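Local coordinates for beta sliding clamp (Borrelia burgdorferi, PDB 6DJ8), which probably encircles DNA as a ring-shaped head-to-tail homodimer and tethers DNA polymerases and other proteins to it, conferring processivity, at residues 13-18 with 75-80; 21-26 with 88-93; 44-49 with 139-144; 53-58 with 66-71. All blocks are in the same frame, centred on the assembly; numbering follows the deposited sequence.

All four contacts lie in the N-terminal domain of the clamp. From the N terminus, strand 14-18 runs into helix 19-29, and their partners, strand 77-82 and helix 83-92, follow each other in the same way. Interaction 1 closes the loop from 13-18 to 75-80, and interaction 2 crosses it by pairing the two helices. Strand 44-50 opens the loop that interaction 3 closes at 139-144, crossing both earlier ones. The hairpin of interaction 4, 53-58 with 66-71, falls within all three loops. Strands 77-82, 44-50, 53-59 and 64-70 are successive neighbours in one sheet; interaction 1 ties it to the sheet of strand 14-18, while the helices of interaction 2 lean on both.

Interaction 1. Residues 13-18 with 75-80; sequences TFFICE and TDFKVL
The ring of Phe77 fills the angle between the start of strand 14-18 and the strand at 77-80, and the packing is closest where Thr13 lies on it. The methyl CG2 of Thr13, anti to the backbone N, sits over one face of the ring in a CH-pi contact. It stands 3.7 Å from the ring centroid, displaced toward the CG-CD1 bond, with CD1 of Phe77 3.5 Å away. Phe77 places its CG in the crowded position between backbone N and carbonyl carbon (chi1 64°), which carries the far end of the ring to the first strand. There CE1 comes within 3.6 Å of Phe14 N, and CZ meets CD1 of Phe15 at 3.9 Å. CZ of Phe77 comes to the edge of the Phe15 ring, near its plane, the two side chains crossing at about a right angle. Val49 of the adjacent strand 44-50 touches both Phe15 and Phe77, continuing the apolar layer along the sheet.

The Thr75 end is looser. Its OG1 is 3.8 Å from Thr13 CA and 3.9 Å from Thr13 OG1, and the two hydroxyls turn to separate partners: Thr75 OG1 to Asn12 O, Thr13 OG1 to Met9 O. A water bridges the backbones, accepting from Thr75 N at 2.9 Å and donating to Phe14 O at 2.5 Å. The two sheets of the domain therefore meet here through aromatic and methyl contacts, while the polar ties, the Thr75 hydroxyl to Asn12 O and a bridging water, lie at the margin.

Interaction 2. Residues 21-26 with 88-93; sequences QIMNEI and DAVKAF
Val90 holds CG1 anti to its backbone N (chi1 167°) and CG2 anti to its carbonyl carbon, so that its two methyls spread toward helix 21-26, while Met23 runs out with CG anti to N and bends only at chi3 (-42°). The bend brings the methyl CE of Met23 back to the neighbouring helix, 3.4 Å from Val90 O. Nearer the backbone the fit is tight: Met23 CB and Val90 CG1 are 3.5 Å apart, closer than usual for two carbons, as the side chains slide past each other in opposite directions. Ile26 CD1 meets Val90 CG2 tip to tip at 3.9 Å, and Ile22 CG2 touches the CG1 branch from across. At the outer margin SD of Met23 lies 3.8 Å from Lys91 CG. Val90 is thus gripped by three residues on two successive turns of the facing helix.

The axes of 21-26 and 88-92 approach to 9.4 Å and run roughly antiparallel, at 150°. Beneath them, Ile22 and Glu25 rest on Ile69 of strand 64-70, and Ala89 packs on Leu127 of strand 126-130; Ala92 O accepts a hydrogen bond from Arg293 of the second subunit, placing helix 83-92 at the dimer interface.

Interaction 3. Residues 44-49 with 139-144; sequences ALLIEV and NYNYDM
The end of helix 135-140 and the chain leaving it belong to the N-terminal clamp domain and pack on one face of the antiparallel sheet that runs from this domain into the central one, at strand 44-50. Tyr140 and Asn141 make the contact, reaching Ala44 and Leu46. With CG anti to its backbone N (chi1 -165°), Tyr140 points its ring at the strand and sets the hydroxyl against the backbone. Its OH donates a weak hydrogen bond to Ala44 O at 2.7 Å, and the Tyr140 hydroxyl is also weakly bonded to Thr59 N of strand 53-59. One hydroxyl therefore bridges two adjacent strands at the start of strand 44-50. Along the ring, Leu46 CB lies 4.0 Å from CD2 of Tyr140, so the residue adds an apolar contact to its polar one. Trp42 meets the Tyr140 ring with its plane turned by about 25°, and Leu80 and Ser58 also touch this side chain, which is buried.

Leu46 points toward the helix end with CG anti to N, and its branch CD2 runs into the amide group of Asn141, the two side chains crossing at about a right angle. The polar end of that amide is held mainly by Lys57, whose NZ bonds to Asn141 OD1 and also to Tyr142 O. OD1 further accepts a weak bond from Tyr142 N at 2.8 Å, bent to 121° at the hydrogen; this local bond and the lysine together help fix how the amide is turned. Against it, CD2 of Leu46 stands 3.4 Å from both OD1 and CG of Asn141.

Interaction 4. Residues 53-58 with 66-71; sequences NLIIKS and ESTISI
Four backbone hydrogen bonds join the strands in two reciprocal pairs. Leu54 N gives to Ile69 O at 2.8 Å, almost straight (174°) and nearly along the C=O axis, while Ile69 N returns a bond to Leu54 O at 3.1 Å. Ile56 N to Ser67 O and Ser67 N to Ile56 O repeat the pattern, each at 2.9 Å and in the carbonyl plane. CA-H...O contacts run between these rungs, as from Thr68 CA to Leu54 O. Beyond the backbone, a water donates to Asn53 OD1 and also hydrogen-bonds Thr68 OG1, linking neighbouring side chains on one face.

On that face Ile55 lies beside Thr68, its CD1 3.3 Å from Thr68 OG1, and its CG2 faces the carboxylate of Glu66. Lys57 and Glu66 extend side by side, but NZ and OE2 remain 4.5 Å apart, beyond a salt bridge; the lysine end is engaged by Asn141 and Tyr142.

The opposite face is buried. Leu54 CB packs on Ile69 CG1 at 3.9 Å and on Ile71 CG2 at 3.7 Å, and Ile56 CB meets Ser67 OG. Ile22 and Ala29 of helix 19-29 cover Leu54 and Ile56, and Phe15 touches Leu54 and Ile71. Two sequence-adjacent strands, 53-59 and 64-70, paired antiparallel across a short turn form a beta hairpin, here covered on its Leu54 and Ile56 face by helix 19-29, as in the helix-on-sheet build of DNA-clamp domains.

Interaction 1. Residues 13-18 with 75-80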
# COMPACT_ATOMS: atom_id res chain seq x y z
N THR A 13 -24.93 25.55 -20.59
CA THR A 13 -24.51 25.49 -19.19
C THR A 13 -23.45 24.40 -19.09
O THR A 13 -23.73 23.27 -18.68
CB THR A 13 -25.68 25.24 -18.25
OG1 THR A 13 -26.71 26.19 -18.52
CG2 THR A 13 -25.24 25.47 -16.81
N PHE A 14 -22.21 24.75 -19.44
CA PHE A 14 -21.13 23.77 -19.51
C PHE A 14 -19.80 24.49 -19.37
O PHE A 14 -19.72 25.71 -19.45
CB PHE A 14 -21.16 23.01 -20.85
CG PHE A 14 -20.78 23.87 -22.01
CD1 PHE A 14 -21.75 24.54 -22.74
CD2 PHE A 14 -19.44 24.05 -22.37
CE1 PHE A 14 -21.41 25.35 -23.81
CE2 PHE A 14 -19.10 24.87 -23.43
CZ PHE A 14 -20.08 25.51 -24.15
N PHE A 15 -18.74 23.70 -19.22
CA PHE A 15 -17.42 24.23 -19.46
C PHE A 15 -16.54 23.13 -20.03
O PHE A 15 -16.79 21.94 -19.81
CB PHE A 15 -16.79 24.82 -18.19
CG PHE A 15 -16.58 23.83 -17.10
CD1 PHE A 15 -17.57 23.59 -16.18
CD2 PHE A 15 -15.38 23.15 -16.98
CE1 PHE A 15 -17.39 22.68 -15.17
CE2 PHE A 15 -15.20 22.25 -15.98
CZ PHE A 15 -16.21 22.00 -15.07
N ILE A 16 -15.52 23.55 -20.77
CA ILE A 16 -14.50 22.67 -21.32
C ILE A 16 -13.22 22.94 -20.55
O ILE A 16 -12.86 24.10 -20.33
CB ILE A 16 -14.30 22.91 -22.82
CG1 ILE A 16 -15.64 22.76 -23.58
CG2 ILE A 16 -13.22 21.99 -23.39
CD1 ILE A 16 -15.55 23.02 -25.06
N CYS A 17 -12.54 21.88 -20.13
CA CYS A 17 -11.31 22.03 -19.37
C CYS A 17 -10.31 20.98 -19.81
O CYS A 17 -10.64 20.00 -20.50
CB CYS A 17 -11.57 21.90 -17.87
SG CYS A 17 -12.19 20.29 -17.41
N GLU A 18 -9.07 21.19 -19.40
CA GLU A 18 -8.03 20.19 -19.58
C GLU A 18 -8.20 19.11 -18.52
O GLU A 18 -8.21 19.40 -17.31
CB GLU A 18 -6.65 20.85 -19.51
CG GLU A 18 -5.48 19.90 -19.62
CD GLU A 18 -4.21 20.60 -20.05
OE1 GLU A 18 -4.31 21.72 -20.61
OE2 GLU A 18 -3.12 20.03 -19.84
N THR A 75 -21.94 30.40 -20.14
CA THR A 75 -22.68 31.04 -19.07
C THR A 75 -22.02 30.68 -17.75
O THR A 75 -21.28 29.71 -17.64
CB THR A 75 -24.16 30.64 -19.05
OG1 THR A 75 -24.28 29.23 -18.80
CG2 THR A 75 -24.84 30.99 -20.38
N ASP A 76 -22.34 31.47 -16.74
CA ASP A 76 -21.82 31.29 -15.40
C ASP A 76 -22.82 30.47 -14.60
O ASP A 76 -24.03 30.64 -14.75
CB ASP A 76 -21.59 32.64 -14.72
CG ASP A 76 -20.51 33.46 -15.41
OD1 ASP A 76 -19.87 32.95 -16.36
OD2 ASP A 76 -20.31 34.63 -15.00
N PHE A 77 -22.31 29.57 -13.76
CA PHE A 77 -23.18 28.76 -12.93
C PHE A 77 -22.33 28.13 -11.84
O PHE A 77 -21.10 28.13 -11.92
CB PHE A 77 -23.90 27.67 -13.74
CG PHE A 77 -22.97 26.64 -14.36
CD1 PHE A 77 -22.35 26.89 -15.57
CD2 PHE A 77 -22.73 25.44 -13.72
CE1 PHE A 77 -21.51 25.93 -16.14
CE2 PHE A 77 -21.88 24.48 -14.28
CZ PHE A 77 -21.27 24.73 -15.49
N LYS A 78 -23.00 27.56 -10.84
CA LYS A 78 -22.32 26.85 -9.76
C LYS A 78 -22.92 25.46 -9.62
O LYS A 78 -24.09 25.24 -9.94
CB LYS A 78 -22.44 27.59 -8.41
CG LYS A 78 -21.91 29.02 -8.43
CD LYS A 78 -21.85 29.57 -7.01
CE LYS A 78 -21.42 31.03 -6.99
NZ LYS A 78 -20.47 31.26 -5.85
N VAL A 79 -22.09 24.52 -9.17
CA VAL A 79 -22.47 23.13 -8.94
C VAL A 79 -21.82 22.63 -7.66
O VAL A 79 -20.61 22.80 -7.47
CB VAL A 79 -22.08 22.21 -10.12
CG1 VAL A 79 -22.29 20.77 -9.74
CG2 VAL A 79 -22.91 22.54 -11.34
N LEU A 80 -22.61 22.02 -6.78
CA LEU A 80 -22.10 21.31 -5.61
C LEU A 80 -22.14 19.81 -5.90
O LEU A 80 -23.22 19.27 -6.18
CB LEU A 80 -22.94 21.65 -4.39
CG LEU A 80 -22.44 21.17 -3.03
CD1 LEU A 80 -21.17 21.92 -2.66
CD2 LEU A 80 -23.53 21.38 -1.98
O HOH W 1 -21.29 27.64 -19.41

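Interaction 2. Residues 21-26 with 88-93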
# COMPACT_ATOMS: atom_id res chain seq x y z
N GLN A 21 -5.51 18.71 -15.84
CA GLN A 21 -5.45 19.85 -14.92
C GLN A 21 -6.57 19.76 -13.89
O GLN A 21 -6.32 19.84 -12.68
CB GLN A 21 -5.55 21.16 -15.68
CG GLN A 21 -5.42 22.39 -14.77
CD GLN A 21 -5.43 23.68 -15.55
OE1 GLN A 21 -5.96 23.72 -16.67
NE2 GLN A 21 -4.84 24.73 -14.99
N ILE A 22 -7.81 19.56 -14.34
CA ILE A 22 -8.89 19.55 -13.35
C ILE A 22 -8.76 18.31 -12.46
O ILE A 22 -9.16 18.35 -11.29
CB ILE A 22 -10.27 19.65 -14.01
CG1 ILE A 22 -11.31 19.99 -12.93
CG2 ILE A 22 -10.59 18.36 -14.80
CD1 ILE A 22 -12.72 20.13 -13.40
N MET A 23 -8.19 17.22 -12.98
CA MET A 23 -7.94 16.06 -12.12
C MET A 23 -7.00 16.43 -10.97
O MET A 23 -7.27 16.12 -9.80
CB MET A 23 -7.34 14.89 -12.94
CG MET A 23 -7.14 13.64 -12.11
SD MET A 23 -6.44 12.28 -13.09
CE MET A 23 -7.41 12.46 -14.62
N ASN A 24 -5.90 17.11 -11.28
CA ASN A 24 -4.95 17.48 -10.22
C ASN A 24 -5.59 18.43 -9.21
O ASN A 24 -5.41 18.26 -8.00
CB ASN A 24 -3.71 18.14 -10.84
CG ASN A 24 -2.85 17.14 -11.60
OD1 ASN A 24 -2.91 15.93 -11.36
ND2 ASN A 24 -2.05 17.65 -12.53
N GLU A 25 -6.36 19.41 -9.69
CA GLU A 25 -6.94 20.39 -8.77
C GLU A 25 -8.02 19.77 -7.90
O GLU A 25 -8.16 20.14 -6.73
CB GLU A 25 -7.50 21.59 -9.54
CG GLU A 25 -6.49 22.34 -10.39
CD GLU A 25 -5.33 22.97 -9.59
OE1 GLU A 25 -5.29 22.88 -8.34
OE2 GLU A 25 -4.45 23.56 -10.24
N ILE A 26 -8.80 18.82 -8.45
CA ILE A 26 -9.78 18.14 -7.61
C ILE A 26 -9.07 17.31 -6.54
O ILE A 26 -9.50 17.26 -5.39
CB ILE A 26 -10.71 17.25 -8.46
CG1 ILE A 26 -11.65 18.07 -9.33
CG2 ILE A 26 -11.53 16.38 -7.56
CD1 ILE A 26 -12.24 17.19 -10.46
N ASP A 88 -13.49 10.60 -9.41
CA ASP A 88 -13.56 9.34 -10.14
C ASP A 88 -13.95 9.57 -11.59
O ASP A 88 -13.34 8.99 -12.51
CB ASP A 88 -14.54 8.40 -9.46
CG ASP A 88 -13.97 7.79 -8.20
OD1 ASP A 88 -12.75 7.94 -7.97
OD2 ASP A 88 -14.73 7.17 -7.43
N ALA A 89 -14.92 10.45 -11.83
CA ALA A 89 -15.36 10.75 -13.19
C ALA A 89 -14.20 11.23 -14.04
O ALA A 89 -13.98 10.76 -15.16
CB ALA A 89 -16.49 11.79 -13.16
N VAL A 90 -13.44 12.19 -13.52
CA VAL A 90 -12.35 12.76 -14.29
C VAL A 90 -11.22 11.74 -14.48
O VAL A 90 -10.57 11.70 -15.53
CB VAL A 90 -11.88 14.06 -13.59
CG1 VAL A 90 -10.58 14.54 -14.14
CG2 VAL A 90 -13.00 15.13 -13.70
N LYS A 91 -10.95 10.91 -13.47
CA LYS A 91 -10.01 9.80 -13.68
C LYS A 91 -10.54 8.85 -14.74
O LYS A 91 -9.78 8.34 -15.58
CB LYS A 91 -9.77 9.04 -12.37
CG LYS A 91 -8.62 9.59 -11.53
CD LYS A 91 -8.29 8.74 -10.30
CE LYS A 91 -7.48 7.47 -10.62
NZ LYS A 91 -8.15 6.42 -11.44
N ALA A 92 -11.84 8.58 -14.70
CA ALA A 92 -12.42 7.66 -15.68
C ALA A 92 -12.16 8.15 -17.10
O ALA A 92 -11.92 7.35 -18.00
CB ALA A 92 -13.93 7.52 -15.42
N PHE A 93 -12.14 9.47 -17.30
CA PHE A 93 -11.94 10.07 -18.60
C PHE A 93 -10.52 10.61 -18.81
O PHE A 93 -10.31 11.45 -19.69
CB PHE A 93 -13.00 11.17 -18.83
CG PHE A 93 -14.28 10.65 -19.48
CD1 PHE A 93 -14.51 9.29 -19.62
CD2 PHE A 93 -15.24 11.53 -19.96
CE1 PHE A 93 -15.68 8.81 -20.23
CE2 PHE A 93 -16.42 11.06 -20.57
CZ PHE A 93 -16.64 9.69 -20.71

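Interaction 3. Residues 44-49 with 139-144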
# COMPACT_ATOMS: atom_id res chain seq x y z
N ALA A 44 -18.75 17.22 -0.33
CA ALA A 44 -18.81 17.78 -1.66
C ALA A 44 -17.79 18.88 -1.84
O ALA A 44 -17.22 19.40 -0.87
CB ALA A 44 -20.21 18.33 -1.94
N LEU A 45 -17.55 19.26 -3.08
CA LEU A 45 -16.87 20.51 -3.36
C LEU A 45 -17.76 21.39 -4.23
O LEU A 45 -18.72 20.91 -4.85
CB LEU A 45 -15.51 20.27 -4.01
CG LEU A 45 -15.46 19.35 -5.22
CD1 LEU A 45 -15.88 20.11 -6.43
CD2 LEU A 45 -14.06 18.77 -5.43
N LEU A 46 -17.46 22.68 -4.25
CA LEU A 46 -18.27 23.65 -4.97
C LEU A 46 -17.43 24.15 -6.13
O LEU A 46 -16.31 24.63 -5.93
CB LEU A 46 -18.69 24.80 -4.06
CG LEU A 46 -19.37 25.99 -4.74
CD1 LEU A 46 -20.71 25.60 -5.29
CD2 LEU A 46 -19.53 27.19 -3.77
N ILE A 47 -17.94 23.98 -7.35
CA ILE A 47 -17.25 24.50 -8.53
C ILE A 47 -18.09 25.63 -9.10
O ILE A 47 -19.33 25.55 -9.12
CB ILE A 47 -16.96 23.43 -9.59
CG1 ILE A 47 -18.25 22.91 -10.21
CG2 ILE A 47 -16.11 22.31 -9.01
CD1 ILE A 47 -18.16 22.84 -11.72
N GLU A 48 -17.42 26.68 -9.53
CA GLU A 48 -18.10 27.84 -10.08
C GLU A 48 -17.46 28.20 -11.41
O GLU A 48 -16.23 28.30 -11.50
CB GLU A 48 -18.03 29.04 -9.13
CG GLU A 48 -18.35 30.34 -9.84
CD GLU A 48 -18.44 31.54 -8.90
OE1 GLU A 48 -17.79 31.52 -7.83
OE2 GLU A 48 -19.16 32.49 -9.25
N VAL A 49 -18.29 28.35 -12.43
CA VAL A 49 -17.86 28.88 -13.71
C VAL A 49 -18.06 30.39 -13.67
O VAL A 49 -19.19 30.86 -13.46
CB VAL A 49 -18.64 28.26 -14.87
CG1 VAL A 49 -18.36 29.04 -16.14
CG2 VAL A 49 -18.26 26.80 -15.03
N ASN A 139 -25.95 26.54 1.78
CA ASN A 139 -25.46 25.94 3.01
C ASN A 139 -23.93 25.84 3.03
O ASN A 139 -23.33 25.88 4.11
CB ASN A 139 -26.07 24.55 3.19
CG ASN A 139 -27.58 24.59 3.37
OD1 ASN A 139 -28.16 25.62 3.72
ND2 ASN A 139 -28.23 23.45 3.13
N TYR A 140 -23.30 25.70 1.86
CA TYR A 140 -21.87 25.41 1.75
C TYR A 140 -20.99 26.64 1.51
O TYR A 140 -19.89 26.73 2.07
CB TYR A 140 -21.64 24.41 0.60
CG TYR A 140 -20.28 23.72 0.54
CD1 TYR A 140 -20.10 22.46 1.08
CD2 TYR A 140 -19.19 24.32 -0.09
CE1 TYR A 140 -18.86 21.81 1.02
CE2 TYR A 140 -17.93 23.67 -0.16
CZ TYR A 140 -17.78 22.41 0.40
OH TYR A 140 -16.57 21.74 0.35
N ASN A 141 -21.45 27.60 0.70
CA ASN A 141 -20.56 28.58 0.09
C ASN A 141 -19.83 29.45 1.12
O ASN A 141 -20.34 29.74 2.21
CB ASN A 141 -21.35 29.48 -0.87
CG ASN A 141 -20.50 29.97 -2.05
OD1 ASN A 141 -19.27 30.03 -1.98
ND2 ASN A 141 -21.17 30.31 -3.14
N TYR A 142 -18.62 29.87 0.74
CA TYR A 142 -17.79 30.76 1.53
C TYR A 142 -17.13 31.75 0.58
O TYR A 142 -16.57 31.35 -0.45
CB TYR A 142 -16.72 30.00 2.31
N ASP A 143 -17.17 33.03 0.93
CA ASP A 143 -16.66 34.11 0.09
C ASP A 143 -15.30 34.58 0.59
O ASP A 143 -15.17 34.96 1.76
CB ASP A 143 -17.65 35.28 0.06
N MET A 144 -14.30 34.53 -0.28
CA MET A 144 -12.93 34.90 0.06
C MET A 144 -12.69 36.41 -0.10
O MET A 144 -13.12 37.23 0.71
CB MET A 144 -11.94 34.11 -0.81
CG MET A 144 -10.60 33.82 -0.13
SD MET A 144 -10.67 32.43 1.02
CE MET A 144 -10.08 31.05 0.03

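Interaction 4. Residues 53-58 with 66-71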
# COMPACT_ATOMS: atom_id res chain seq x y z
N ASN A 53 -12.94 31.25 -16.24
CA ASN A 53 -12.28 30.63 -15.10
C ASN A 53 -13.23 29.69 -14.37
O ASN A 53 -14.43 29.96 -14.24
CB ASN A 53 -11.76 31.69 -14.13
CG ASN A 53 -10.70 32.57 -14.76
OD1 ASN A 53 -9.63 32.09 -15.13
ND2 ASN A 53 -10.99 33.84 -14.89
N LEU A 54 -12.67 28.60 -13.88
CA LEU A 54 -13.35 27.69 -12.99
C LEU A 54 -12.81 27.88 -11.57
O LEU A 54 -11.60 27.78 -11.35
CB LEU A 54 -13.13 26.24 -13.43
CG LEU A 54 -13.95 25.22 -12.64
CD1 LEU A 54 -15.41 25.27 -13.05
CD2 LEU A 54 -13.36 23.83 -12.79
N ILE A 55 -13.70 28.13 -10.62
CA ILE A 55 -13.31 28.26 -9.22
C ILE A 55 -13.74 26.99 -8.50
O ILE A 55 -14.92 26.63 -8.53
CB ILE A 55 -13.94 29.49 -8.55
CG1 ILE A 55 -13.67 30.77 -9.34
CG2 ILE A 55 -13.43 29.59 -7.14
CD1 ILE A 55 -12.24 30.99 -9.69
N ILE A 56 -12.79 26.31 -7.88
CA ILE A 56 -13.06 25.10 -7.10
C ILE A 56 -12.88 25.45 -5.63
O ILE A 56 -11.83 25.98 -5.24
CB ILE A 56 -12.13 23.95 -7.53
CG1 ILE A 56 -12.41 23.55 -8.97
CG2 ILE A 56 -12.28 22.74 -6.60
CD1 ILE A 56 -11.31 22.74 -9.58
N LYS A 57 -13.90 25.18 -4.83
CA LYS A 57 -13.85 25.45 -3.39
C LYS A 57 -14.09 24.17 -2.62
O LYS A 57 -14.90 23.32 -3.02
CB LYS A 57 -14.87 26.51 -2.96
CG LYS A 57 -14.57 27.91 -3.48
CD LYS A 57 -15.65 28.90 -3.00
CE LYS A 57 -15.65 30.19 -3.79
NZ LYS A 57 -16.73 31.16 -3.35
N SER A 58 -13.38 24.02 -1.51
CA SER A 58 -13.62 22.93 -0.58
C SER A 58 -13.40 23.46 0.83
O SER A 58 -12.75 24.48 1.03
CB SER A 58 -12.70 21.73 -0.84
OG SER A 58 -11.35 22.08 -0.63
N GLU A 66 -9.57 27.52 -2.00
CA GLU A 66 -10.09 27.95 -3.28
C GLU A 66 -8.96 27.92 -4.31
O GLU A 66 -7.86 28.39 -4.05
CB GLU A 66 -10.69 29.36 -3.14
CG GLU A 66 -10.68 30.17 -4.40
CD GLU A 66 -11.50 31.43 -4.28
OE1 GLU A 66 -11.39 32.28 -5.19
OE2 GLU A 66 -12.22 31.59 -3.27
N SER A 67 -9.25 27.34 -5.48
CA SER A 67 -8.31 27.29 -6.60
C SER A 67 -9.04 27.71 -7.87
O SER A 67 -10.26 27.62 -7.97
CB SER A 67 -7.71 25.90 -6.80
OG SER A 67 -8.69 24.98 -7.27
N THR A 68 -8.26 28.16 -8.85
CA THR A 68 -8.82 28.64 -10.10
C THR A 68 -8.00 28.12 -11.26
O THR A 68 -6.76 28.06 -11.19
CB THR A 68 -8.86 30.18 -10.13
OG1 THR A 68 -9.38 30.62 -11.39
CG2 THR A 68 -7.47 30.76 -9.95
N ILE A 69 -8.69 27.72 -12.33
CA ILE A 69 -8.06 27.26 -13.56
C ILE A 69 -8.83 27.84 -14.74
O ILE A 69 -10.01 28.18 -14.63
CB ILE A 69 -8.02 25.73 -13.68
CG1 ILE A 69 -9.44 25.16 -13.67
CG2 ILE A 69 -7.16 25.13 -12.57
CD1 ILE A 69 -9.51 23.64 -13.98
N SER A 70 -8.15 27.93 -15.87
CA SER A 70 -8.75 28.47 -17.08
C SER A 70 -9.60 27.41 -17.76
O SER A 70 -9.22 26.25 -17.82
CB SER A 70 -7.67 28.97 -18.03
OG SER A 70 -7.04 30.12 -17.49
N ILE A 71 -10.77 27.83 -18.26
CA ILE A 71 -11.70 26.96 -18.96
C ILE A 71 -12.30 27.73 -20.12
O ILE A 71 -12.09 28.94 -20.27
CB ILE A 71 -12.83 26.45 -18.04
CG1 ILE A 71 -13.55 27.67 -17.44
CG2 ILE A 71 -12.29 25.48 -16.99
CD1 ILE A 71 -14.80 27.37 -16.69
O HOH W 2 -7.93 30.79 -13.82